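Local coordinates for protein nicotinate phosphoribosyltransferase (Saccharomyces cerevisiae, PDB 1VLP) that catalyses the ATP-dependent formation of nicotinate mononucleotide from nicotinate and phosphoribosyl pyrophosphate, the first step in making NAD from nicotinic acid, at residues Arg76-Ile82 with Ile100-Lys106; Arg192-Ser196 with Ser383-Val389. Where two conformers were deposited one is given. Numbering follows the deposited sequence.

Contact 1: residues Arg76-Ile82 with Ile100-Lys106; sequences RFTEEEI and ISSSNYK
The first turn of helix 79-88, with the extended lead-in R76-F77, is laid against the end of helix 94-101 and the loop that follows it. CA of R76 faces CA of K106 at 6.2 Å, and CA of F77 faces CA of S101 at 6.7 Å. F77 is the main bump: its CB points at the other segment, and with chi1 m its ring drops into the hollow between I100 and Y105. I100, in the p, t rotamer, puts CD1 over the ring face, 3.9 Å from the F77 centroid, a CH-pi contact, while I100 CB lies 3.6 Å from F77 CD2. Y105 closes another side obliquely, planes at 39°, F77 CE2 to Y105 CE2 3.7 Å. From the helix, I82 (m, m) extends CD1 to 3.5 Å from I100 CD1 and 3.7 Å from S101 OG, which hydrogen-bonds to I97 O. L22, I29 and L85 also touch the F77 side chain.

Toward solvent R76 spans the outside, its CD 3.3 Å from Y105 O and its guanidinium face over K106 CB (NH1 to CB 3.5 Å); NH1 bonds to G73 O. No direct hydrogen bond crosses; one water links F77 N (2.8 Å) to I100 O (2.9 Å), another R76 NE (2.8 Å) to S103 O (2.6 Å).

S102-Y105 form a type I turn, with S102 OG accepting from N104 N (3.0 Å) in an ST turn. Opposite, T78 OG1 accepts from E81 N (3.1 Å) and E81 OE1 from T78 N (2.9 Å): a capping box, with F77 and I82 packing two consecutive helices of the NAPRTase N-terminal region together.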
loop_
_atom_site.group_PDB
_atom_site.type_symbol
_atom_site.label_atom_id
_atom_site.label_comp_id
_atom_site.label_asym_id
_atom_site.label_seq_id
_atom_site.Cartn_x
_atom_site.Cartn_y
_atom_site.Cartn_z
ATOM N N ARG A 76 -14.596 -12.059 10.124
ATOM C CA ARG A 76 -13.740 -12.612 11.172
ATOM C C ARG A 76 -12.574 -13.342 10.481
ATOM O O ARG A 76 -12.737 -13.813 9.368
ATOM C CB ARG A 76 -14.501 -13.592 12.041
ATOM C CG ARG A 76 -15.736 -13.001 12.711
ATOM C CD ARG A 76 -15.410 -11.949 13.786
ATOM N NE ARG A 76 -16.616 -11.534 14.513
ATOM C CZ ARG A 76 -17.448 -10.567 14.129
ATOM N NH1 ARG A 76 -17.229 -9.869 13.051
ATOM N NH2 ARG A 76 -18.508 -10.274 14.859
ATOM N N PHE A 77 -11.418 -13.451 11.122
ATOM C CA PHE A 77 -10.364 -14.306 10.555
ATOM C C PHE A 77 -10.771 -15.769 10.757
ATOM O O PHE A 77 -10.980 -16.198 11.897
ATOM C CB PHE A 77 -9.001 -14.096 11.229
ATOM C CG PHE A 77 -8.325 -12.800 10.892
ATOM C CD1 PHE A 77 -7.592 -12.653 9.708
ATOM C CD2 PHE A 77 -8.399 -11.733 11.751
ATOM C CE1 PHE A 77 -6.961 -11.486 9.401
ATOM C CE2 PHE A 77 -7.794 -10.546 11.440
ATOM C CZ PHE A 77 -7.048 -10.426 10.260
ATOM N N THR A 78 -10.896 -16.532 9.672
ATOM C CA THR A 78 -11.210 -17.961 9.796
ATOM C C THR A 78 -9.999 -18.788 10.259
ATOM O O THR A 78 -8.836 -18.343 10.205
ATOM C CB THR A 78 -11.693 -18.574 8.444
ATOM O OG1 THR A 78 -10.578 -18.703 7.541
ATOM C CG2 THR A 78 -12.841 -17.718 7.815
ATOM N N GLU A 79 -10.258 -20.021 10.641
ATOM C CA GLU A 79 -9.191 -20.934 11.034
ATOM C C GLU A 79 -8.138 -21.093 9.962
ATOM O O GLU A 79 -6.921 -21.051 10.229
ATOM C CB GLU A 79 -9.825 -22.303 11.354
ATOM C CG GLU A 79 -9.029 -23.182 12.187
ATOM C CD GLU A 79 -9.913 -24.349 12.657
ATOM O OE1 GLU A 79 -10.024 -25.340 11.902
ATOM O OE2 GLU A 79 -10.551 -24.228 13.733
ATOM N N GLU A 80 -8.602 -21.261 8.725
ATOM C CA GLU A 80 -7.716 -21.463 7.557
ATOM C C GLU A 80 -6.915 -20.195 7.278
ATOM O O GLU A 80 -5.748 -20.253 6.920
ATOM C CB GLU A 80 -8.572 -21.810 6.332
ATOM C CG GLU A 80 -7.819 -22.139 5.035
ATOM C CD GLU A 80 -8.722 -22.818 3.988
ATOM O OE1 GLU A 80 -9.634 -23.588 4.400
ATOM O OE2 GLU A 80 -8.527 -22.580 2.765
ATOM N N GLU A 81 -7.529 -19.040 7.493
ATOM C CA GLU A 81 -6.838 -17.770 7.290
ATOM C C GLU A 81 -5.728 -17.587 8.315
ATOM O O GLU A 81 -4.612 -17.161 7.965
ATOM C CB GLU A 81 -7.819 -16.615 7.337
ATOM C CG GLU A 81 -8.725 -16.644 6.070
ATOM C CD GLU A 81 -9.853 -15.667 6.142
ATOM O OE1 GLU A 81 -10.056 -15.109 7.235
ATOM O OE2 GLU A 81 -10.523 -15.472 5.089
ATOM N N ILE A 82 -6.017 -17.914 9.563
ATOM C CA ILE A 82 -5.000 -17.770 10.605
ATOM C C ILE A 82 -3.841 -18.763 10.340
ATOM O O ILE A 82 -2.653 -18.431 10.478
ATOM C CB ILE A 82 -5.611 -17.983 11.978
ATOM C CG1 ILE A 82 -6.591 -16.846 12.328
ATOM C CG2 ILE A 82 -4.514 -18.206 13.052
ATOM C CD1 ILE A 82 -5.989 -15.609 12.698
ATOM N N ILE A 100 -5.992 -11.676 17.135
ATOM C CA ILE A 100 -6.890 -11.773 15.977
ATOM C C ILE A 100 -7.667 -13.113 15.868
ATOM O O ILE A 100 -8.650 -13.183 15.110
ATOM C CB ILE A 100 -6.216 -11.424 14.637
ATOM C CG1 ILE A 100 -5.016 -12.352 14.330
ATOM C CG2 ILE A 100 -5.803 -9.941 14.633
ATOM C CD1 ILE A 100 -4.617 -12.365 12.881
ATOM N N SER A 101 -7.212 -14.125 16.610
ATOM C CA SER A 101 -7.827 -15.464 16.646
ATOM C C SER A 101 -9.021 -15.481 17.601
ATOM O O SER A 101 -9.904 -16.357 17.519
ATOM C CB SER A 101 -6.824 -16.506 17.193
ATOM O OG SER A 101 -5.827 -16.738 16.249
ATOM N N SER A 102 -8.985 -14.585 18.572
ATOM C CA SER A 102 -10.012 -14.537 19.597
ATOM C C SER A 102 -11.393 -14.245 19.037
ATOM O O SER A 102 -11.557 -13.496 18.055
ATOM C CB SER A 102 -9.658 -13.487 20.629
ATOM O OG SER A 102 -10.681 -13.348 21.574
ATOM N N SER A 103 -12.413 -14.814 19.701
ATOM C CA SER A 103 -13.797 -14.500 19.345
ATOM C C SER A 103 -14.131 -13.029 19.623
ATOM O O SER A 103 -15.113 -12.497 19.103
ATOM C CB SER A 103 -14.761 -15.421 20.101
ATOM O OG SER A 103 -14.588 -15.281 21.497
ATOM N N ASN A 104 -13.300 -12.366 20.426
ATOM C CA ASN A 104 -13.506 -10.947 20.712
ATOM C C ASN A 104 -13.131 -10.035 19.543
ATOM O O ASN A 104 -13.676 -8.919 19.427
ATOM C CB ASN A 104 -12.756 -10.495 21.975
ATOM C CG ASN A 104 -13.232 -11.203 23.226
ATOM O OD1 ASN A 104 -14.439 -11.268 23.516
ATOM N ND2 ASN A 104 -12.286 -11.764 23.968
ATOM N N TYR A 105 -12.216 -10.490 18.668
ATOM C CA TYR A 105 -11.777 -9.680 17.555
ATOM C C TYR A 105 -12.866 -9.390 16.463
ATOM O O TYR A 105 -13.509 -10.315 15.921
ATOM C CB TYR A 105 -10.506 -10.255 16.901
ATOM C CG TYR A 105 -10.047 -9.313 15.831
ATOM C CD1 TYR A 105 -9.339 -8.149 16.173
ATOM C CD2 TYR A 105 -10.438 -9.492 14.501
ATOM C CE1 TYR A 105 -8.986 -7.226 15.212
ATOM C CE2 TYR A 105 -10.077 -8.553 13.517
ATOM C CZ TYR A 105 -9.342 -7.440 13.896
ATOM O OH TYR A 105 -8.973 -6.508 12.967
ATOM N N LYS A 106 -13.022 -8.117 16.118
ATOM C CA LYS A 106 -13.772 -7.724 14.957
ATOM C C LYS A 106 -13.545 -6.259 14.677
ATOM O O LYS A 106 -13.070 -5.518 15.543
ATOM C CB LYS A 106 -15.273 -7.949 15.176
ATOM C CG LYS A 106 -15.837 -7.143 16.315
ATOM C CD LYS A 106 -17.180 -7.708 16.801
ATOM C CE LYS A 106 -17.336 -7.567 18.336
ATOM N NZ LYS A 106 -16.405 -8.395 19.198
HETATM O O HOH W 1 -16.825 -12.619 17.102
HETATM O O HOH W 2 -11.266 -12.888 13.898
#

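Contact 2: residues Arg192-Ser196 with Ser383-Val389; sequences RRRRS and SEPLNIV
Two arginines, two positions apart, reach from the R192-S196 loop to S383 and I388, on backbone carbonyls and the S383 hydroxyl. R195 (chi1 t, chi2 t, chi3 m) grips S383 at both oxygens: NH1 donates to S383 OG at 2.8 Å, and NH2 donates to S383 O at 3.0 Å and to S383 OG at 3.2 Å. R193, near-extended beyond chi1 at -87°, forks onto one carbonyl, with NH2 3.1 Å and NE 3.3 Å from I388 O. N387 OD1 also comes close, 2.6 Å from R193 NH2 and 3.2 Å from R193 NH1.

CA of R195 stands 7.5 Å from CA of P385, and CA of R193 7.6 Å from CA of L386, so side chains bridge the gap. In the TIM-barrel-like part, the contact joins the loop after strand 186-188 of the parallel sheet, which leads into helix 197-213 with S196 as N-cap, to the lead-in and first residues of strand 388-395 of the antiparallel sheet. It lies near the probable substrate pocket: the R193 side chain is about 4 Å from that of T367, inferred to bind phosphoribosyl pyrophosphate, and about 5 Å from a phosphate ion, probably from the crystallisation liquor.

Farther out, N387 CA and I388 N lie over one face of the R193 guanidinium, V389 CG1 sits at its edge, 3.6 Å from NH2, and R193 CD packs 3.6 Å from L386 O. F156 and W163 make cation-pi contacts with R195.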
loop_
_atom_site.group_PDB
_atom_site.type_symbol
_atom_site.label_atom_id
_atom_site.label_comp_id
_atom_site.label_asym_id
_atom_site.label_seq_id
_atom_site.Cartn_x
_atom_site.Cartn_y
_atom_site.Cartn_z
ATOM N N ARG A 192 -5.512 -1.516 -3.781
ATOM C CA ARG A 192 -6.188 -0.311 -3.320
ATOM C C ARG A 192 -6.888 0.430 -4.454
ATOM O O ARG A 192 -7.980 0.961 -4.260
ATOM C CB ARG A 192 -5.204 0.618 -2.663
ATOM C CG ARG A 192 -4.839 0.165 -1.306
ATOM C CD ARG A 192 -3.764 1.078 -0.744
ATOM N NE ARG A 192 -2.491 0.807 -1.395
ATOM C CZ ARG A 192 -1.403 1.508 -1.161
ATOM N NH1 ARG A 192 -1.460 2.514 -0.286
ATOM N NH2 ARG A 192 -0.280 1.219 -1.816
ATOM N N ARG A 193 -6.325 0.385 -5.652
ATOM C CA ARG A 193 -7.002 1.088 -6.731
ATOM C C ARG A 193 -7.574 0.207 -7.821
ATOM O O ARG A 193 -7.767 0.655 -8.947
ATOM C CB ARG A 193 -6.160 2.207 -7.274
ATOM C CG ARG A 193 -6.377 3.496 -6.477
ATOM C CD ARG A 193 -5.619 4.648 -7.107
ATOM N NE ARG A 193 -5.274 5.646 -6.113
ATOM C CZ ARG A 193 -4.535 6.717 -6.362
ATOM N NH1 ARG A 193 -4.049 6.926 -7.579
ATOM N NH2 ARG A 193 -4.279 7.572 -5.383
ATOM N N ARG A 194 -7.866 -1.053 -7.487
ATOM C CA ARG A 194 -8.462 -1.918 -8.441
ATOM C C ARG A 194 -9.826 -1.359 -8.894
ATOM O O ARG A 194 -10.597 -0.767 -8.099
ATOM C CB ARG A 194 -8.636 -3.324 -7.883
ATOM C CG ARG A 194 -9.636 -3.426 -6.786
ATOM C CD ARG A 194 -9.419 -4.752 -6.011
ATOM N NE ARG A 194 -10.472 -4.985 -5.045
ATOM C CZ ARG A 194 -10.421 -5.893 -4.068
ATOM N NH1 ARG A 194 -9.333 -6.651 -3.886
ATOM N NH2 ARG A 194 -11.448 -5.994 -3.223
ATOM N N ARG A 195 -10.130 -1.600 -10.159
ATOM C CA ARG A 195 -11.431 -1.208 -10.696
ATOM C C ARG A 195 -12.576 -2.015 -10.046
ATOM O O ARG A 195 -13.710 -1.484 -9.802
ATOM C CB ARG A 195 -11.442 -1.328 -12.210
ATOM C CG ARG A 195 -12.778 -0.865 -12.745
ATOM C CD ARG A 195 -12.684 -0.405 -14.197
ATOM N NE ARG A 195 -11.815 0.755 -14.301
ATOM C CZ ARG A 195 -11.884 1.694 -15.238
ATOM N NH1 ARG A 195 -12.852 1.718 -16.126
ATOM N NH2 ARG A 195 -10.986 2.662 -15.247
ATOM N N SER A 196 -12.238 -3.265 -9.688
ATOM C CA SER A 196 -13.130 -4.163 -8.999
ATOM C C SER A 196 -12.315 -5.374 -8.513
ATOM O O SER A 196 -11.193 -5.610 -8.971
ATOM C CB SER A 196 -14.238 -4.653 -9.919
ATOM O OG SER A 196 -13.715 -5.483 -10.952
ATOM N N SER A 383 -9.993 5.123 -19.801
ATOM C CA SER A 383 -10.981 5.292 -18.777
ATOM C C SER A 383 -10.211 5.612 -17.508
ATOM O O SER A 383 -9.564 4.741 -16.938
ATOM C CB SER A 383 -11.826 4.032 -18.576
ATOM O OG SER A 383 -12.710 4.189 -17.503
ATOM N N GLU A 384 -10.309 6.849 -17.056
ATOM C CA GLU A 384 -9.470 7.300 -15.983
ATOM C C GLU A 384 -9.824 6.633 -14.646
ATOM O O GLU A 384 -10.981 6.600 -14.298
ATOM C CB GLU A 384 -9.618 8.796 -15.856
ATOM C CG GLU A 384 -9.144 9.522 -17.097
ATOM C CD GLU A 384 -7.647 9.756 -17.114
ATOM O OE1 GLU A 384 -6.885 8.952 -16.520
ATOM O OE2 GLU A 384 -7.240 10.755 -17.736
ATOM N N PRO A 385 -8.821 6.134 -13.899
ATOM C CA PRO A 385 -9.068 5.707 -12.494
ATOM C C PRO A 385 -9.424 6.840 -11.547
ATOM O O PRO A 385 -9.138 8.025 -11.810
ATOM C CB PRO A 385 -7.713 5.142 -12.035
ATOM C CG PRO A 385 -7.006 4.813 -13.244
ATOM C CD PRO A 385 -7.414 5.905 -14.230
ATOM N N LEU A 386 -10.066 6.474 -10.455
ATOM C CA LEU A 386 -10.332 7.397 -9.369
ATOM C C LEU A 386 -9.061 7.501 -8.548
ATOM O O LEU A 386 -8.569 6.469 -8.083
ATOM C CB LEU A 386 -11.483 6.808 -8.539
ATOM C CG LEU A 386 -12.160 7.646 -7.500
ATOM C CD1 LEU A 386 -12.815 8.877 -8.147
ATOM C CD2 LEU A 386 -13.198 6.771 -6.778
ATOM N N ASN A 387 -8.533 8.720 -8.392
ATOM C CA ASN A 387 -7.296 9.001 -7.632
ATOM C C ASN A 387 -7.677 9.362 -6.194
ATOM O O ASN A 387 -7.737 10.567 -5.841
ATOM C CB ASN A 387 -6.543 10.153 -8.273
ATOM C CG ASN A 387 -5.171 10.481 -7.598
ATOM O OD1 ASN A 387 -4.768 9.877 -6.593
ATOM N ND2 ASN A 387 -4.472 11.469 -8.157
ATOM N N ILE A 388 -7.917 8.325 -5.406
ATOM C CA ILE A 388 -8.316 8.478 -3.999
ATOM C C ILE A 388 -7.262 7.883 -3.057
ATOM O O ILE A 388 -6.559 6.906 -3.368
ATOM C CB ILE A 388 -9.689 7.842 -3.709
ATOM C CG1 ILE A 388 -9.737 6.394 -4.270
ATOM C CG2 ILE A 388 -10.789 8.738 -4.336
ATOM C CD1 ILE A 388 -10.928 5.567 -3.895
ATOM N N VAL A 389 -7.207 8.479 -1.869
ATOM C CA VAL A 389 -6.325 8.008 -0.792
ATOM C C VAL A 389 -7.037 8.088 0.537
ATOM O O VAL A 389 -8.029 8.793 0.638
ATOM C CB VAL A 389 -5.045 8.820 -0.704
ATOM C CG1 VAL A 389 -4.273 8.721 -2.014
ATOM C CG2 VAL A 389 -5.303 10.244 -0.336
#

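The centre of contact 1 lies about 23 Å from the centre of the chain, that of contact 2 about 13 Å, and their nearest atoms stay about 13 Å apart. They share no helix or strand: 76-82 with 100-106 joins neighbouring helices of the N-terminal region, only 18 residues apart in sequence, whereas 192-196 with 383-389 brings together, across 187 residues, a loop after a strand of the parallel sheet and the entry to a strand of the antiparallel one. Each mixes buried and exposed residues, but contact 1 is apolar at its heart, with water carrying its polar links; contact 2 relies on direct arginine hydrogen bonds near the inferred phosphoribosyl pyrophosphate site, while contact 1 is remote from the annotated sites.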